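Steroid delta-isomerase (Pseudomonas aeruginosa, PDB 3MSO) probably binds a small hydrophobic ligand in the cone of an NTF2-like fold and may isomerise steroids, though its own substrate is not established. Local coordinates at residues L33-A38 and R109-E114. Residues are numbered along the deposited sequence; the frame is centred on the assembly and turned at random.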
loop_
_atom_site.group_PDB
_atom_site.type_symbol
_atom_site.label_atom_id
_atom_site.label_comp_id
_atom_site.label_asym_id
_atom_site.label_seq_id
_atom_site.Cartn_x
_atom_site.Cartn_y
_atom_site.Cartn_z
ATOM N N LEU B 33 -19.813 0.273 24.131
ATOM C CA LEU B 33 -19.949 -1.030 23.477
ATOM C C LEU B 33 -18.649 -1.813 23.429
ATOM O O LEU B 33 -18.679 -3.021 23.145
ATOM C CB LEU B 33 -20.534 -0.875 22.043
ATOM C CG LEU B 33 -21.791 0.006 21.880
ATOM C CD1 LEU B 33 -22.220 0.082 20.452
ATOM C CD2 LEU B 33 -22.954 -0.496 22.722
ATOM N N LEU B 34 -17.509 -1.134 23.676
ATOM C CA LEU B 34 -16.181 -1.747 23.599
ATOM C C LEU B 34 -15.671 -2.302 24.915
ATOM O O LEU B 34 -15.938 -1.730 25.984
ATOM C CB LEU B 34 -15.153 -0.747 23.059
ATOM C CG LEU B 34 -15.397 -0.150 21.695
ATOM C CD1 LEU B 34 -14.411 0.975 21.443
ATOM C CD2 LEU B 34 -15.307 -1.200 20.610
ATOM N N HIS B 35 -14.883 -3.396 24.827
ATOM C CA HIS B 35 -14.224 -3.984 25.986
ATOM C C HIS B 35 -13.057 -3.036 26.245
ATOM O O HIS B 35 -12.502 -2.528 25.274
ATOM C CB HIS B 35 -13.698 -5.399 25.673
ATOM C CG HIS B 35 -13.110 -6.096 26.859
ATOM N ND1 HIS B 35 -11.799 -5.874 27.247
ATOM C CD2 HIS B 35 -13.681 -6.958 27.736
ATOM C CE1 HIS B 35 -11.612 -6.613 28.332
ATOM N NE2 HIS B 35 -12.718 -7.281 28.667
ATOM N N PRO B 36 -12.671 -2.728 27.503
ATOM C CA PRO B 36 -11.536 -1.807 27.714
ATOM C C PRO B 36 -10.280 -2.162 26.918
ATOM O O PRO B 36 -9.587 -1.266 26.449
ATOM C CB PRO B 36 -11.281 -1.890 29.220
ATOM C CG PRO B 36 -12.028 -3.091 29.678
ATOM C CD PRO B 36 -13.214 -3.188 28.792
ATOM N N ASP B 37 -10.030 -3.457 26.725
ATOM C CA ASP B 37 -8.871 -3.972 26.011
ATOM C C ASP B 37 -9.200 -4.416 24.597
ATOM O O ASP B 37 -8.470 -5.232 24.031
ATOM C CB ASP B 37 -8.247 -5.137 26.810
ATOM C CG ASP B 37 -7.857 -4.785 28.236
ATOM O OD1 ASP B 37 -7.379 -3.640 28.463
ATOM O OD2 ASP B 37 -7.995 -5.658 29.119
ATOM N N ALA B 38 -10.282 -3.869 24.013
ATOM C CA ALA B 38 -10.718 -4.196 22.651
ATOM C C ALA B 38 -9.597 -3.965 21.636
ATOM O O ALA B 38 -8.778 -3.065 21.799
ATOM C CB ALA B 38 -11.954 -3.389 22.271
ATOM N N ARG B 109 -19.718 -7.255 25.134
ATOM C CA ARG B 109 -18.742 -6.215 24.815
ATOM C C ARG B 109 -17.955 -6.616 23.568
ATOM O O ARG B 109 -17.594 -7.792 23.421
ATOM C CB ARG B 109 -17.742 -6.034 25.958
ATOM C CG ARG B 109 -18.345 -5.789 27.320
ATOM C CD ARG B 109 -17.242 -5.527 28.322
ATOM N NE ARG B 109 -17.726 -5.700 29.680
ATOM C CZ ARG B 109 -17.669 -6.845 30.351
ATOM N NH1 ARG B 109 -17.113 -7.919 29.802
ATOM N NH2 ARG B 109 -18.164 -6.926 31.579
ATOM N N ILE B 110 -17.657 -5.625 22.688
ATOM C CA ILE B 110 -16.842 -5.841 21.490
ATOM C C ILE B 110 -15.414 -6.061 21.968
ATOM O O ILE B 110 -14.895 -5.212 22.683
ATOM C CB ILE B 110 -16.957 -4.662 20.474
ATOM C CG1 ILE B 110 -18.403 -4.533 19.903
ATOM C CG2 ILE B 110 -15.903 -4.804 19.342
ATOM C CD1 ILE B 110 -18.732 -3.185 19.206
ATOM N N VAL B 111 -14.794 -7.200 21.598
ATOM C CA VAL B 111 -13.418 -7.563 21.962
ATOM C C VAL B 111 -12.456 -7.511 20.765
ATOM O O VAL B 111 -11.288 -7.160 20.927
ATOM C CB VAL B 111 -13.295 -8.883 22.770
ATOM C CG1 VAL B 111 -14.073 -8.798 24.078
ATOM C CG2 VAL B 111 -13.736 -10.112 21.956
ATOM N N ASP B 112 -12.940 -7.858 19.577
ATOM C CA ASP B 112 -12.147 -7.855 18.359
ATOM C C ASP B 112 -12.987 -7.280 17.190
ATOM O O ASP B 112 -14.111 -7.714 16.945
ATOM C CB ASP B 112 -11.638 -9.279 18.054
ATOM C CG ASP B 112 -10.503 -9.354 17.048
ATOM O OD1 ASP B 112 -10.788 -9.430 15.834
ATOM O OD2 ASP B 112 -9.336 -9.405 17.478
ATOM N N PHE B 113 -12.444 -6.281 16.504
ATOM C CA PHE B 113 -13.106 -5.663 15.378
ATOM C C PHE B 113 -12.107 -5.677 14.241
ATOM O O PHE B 113 -11.129 -4.921 14.253
ATOM C CB PHE B 113 -13.520 -4.233 15.717
ATOM C CG PHE B 113 -14.635 -3.677 14.861
ATOM C CD1 PHE B 113 -14.474 -3.529 13.484
ATOM C CD2 PHE B 113 -15.818 -3.227 15.438
ATOM C CE1 PHE B 113 -15.490 -2.985 12.699
ATOM C CE2 PHE B 113 -16.836 -2.684 14.648
ATOM C CZ PHE B 113 -16.659 -2.557 13.284
ATOM N N GLU B 114 -12.351 -6.562 13.263
ATOM C CA GLU B 114 -11.501 -6.775 12.101
ATOM C C GLU B 114 -12.199 -6.328 10.828
ATOM O O GLU B 114 -13.313 -6.764 10.540
ATOM C CB GLU B 114 -11.122 -8.244 12.052
ATOM C CG GLU B 114 -10.098 -8.620 11.012
ATOM C CD GLU B 114 -9.634 -10.060 11.111
ATOM O OE1 GLU B 114 -10.124 -10.795 11.998
ATOM O OE2 GLU B 114 -8.789 -10.457 10.281
#
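H35 lies across the start of strand 110-118, its side chain against those of R109 and V111. Its CG is anti to the backbone N (chi1 -175°), which brings the imidazole alongside both. CB of H35 rests 3.8 Å from CG1 of V111, and CD2 of H35 meets CD of R109 at 3.9 Å. The imidazole and guanidinium planes stand nearly perpendicular, 81° apart, so they do not stack. R109 runs extended past the ring, and its NH1 forms salt bridges with D105 and D107. The amide of D37 donates to ND1 of H35, which helps fix the rotation of the ring; CD of P36 lies above one ring face, offset toward its rim.

L34 and I110 pair in parallel, with both side chains on the same face of the sheet. CD2 of L34 reaches CB of I110 at 3.8 Å. Helix 52-65 packs on L34, and helix 9-23 on L33 and I110. The backbone of I110 is gripped twice: its N donates to O of L33 in an almost straight bond (2.8 Å, 178°), and its O accepts from N of H35.

A type I turn from H35 to A38 then takes the chain into strand 38-41. V111 and D112 form a classic beta bulge opposite R103. The L34-I110 bridge sets short strand 34-35 parallel to strand 110-118, the last strand of the curved sheet, in the SnoaL-like, NTF2-type alpha+beta fold.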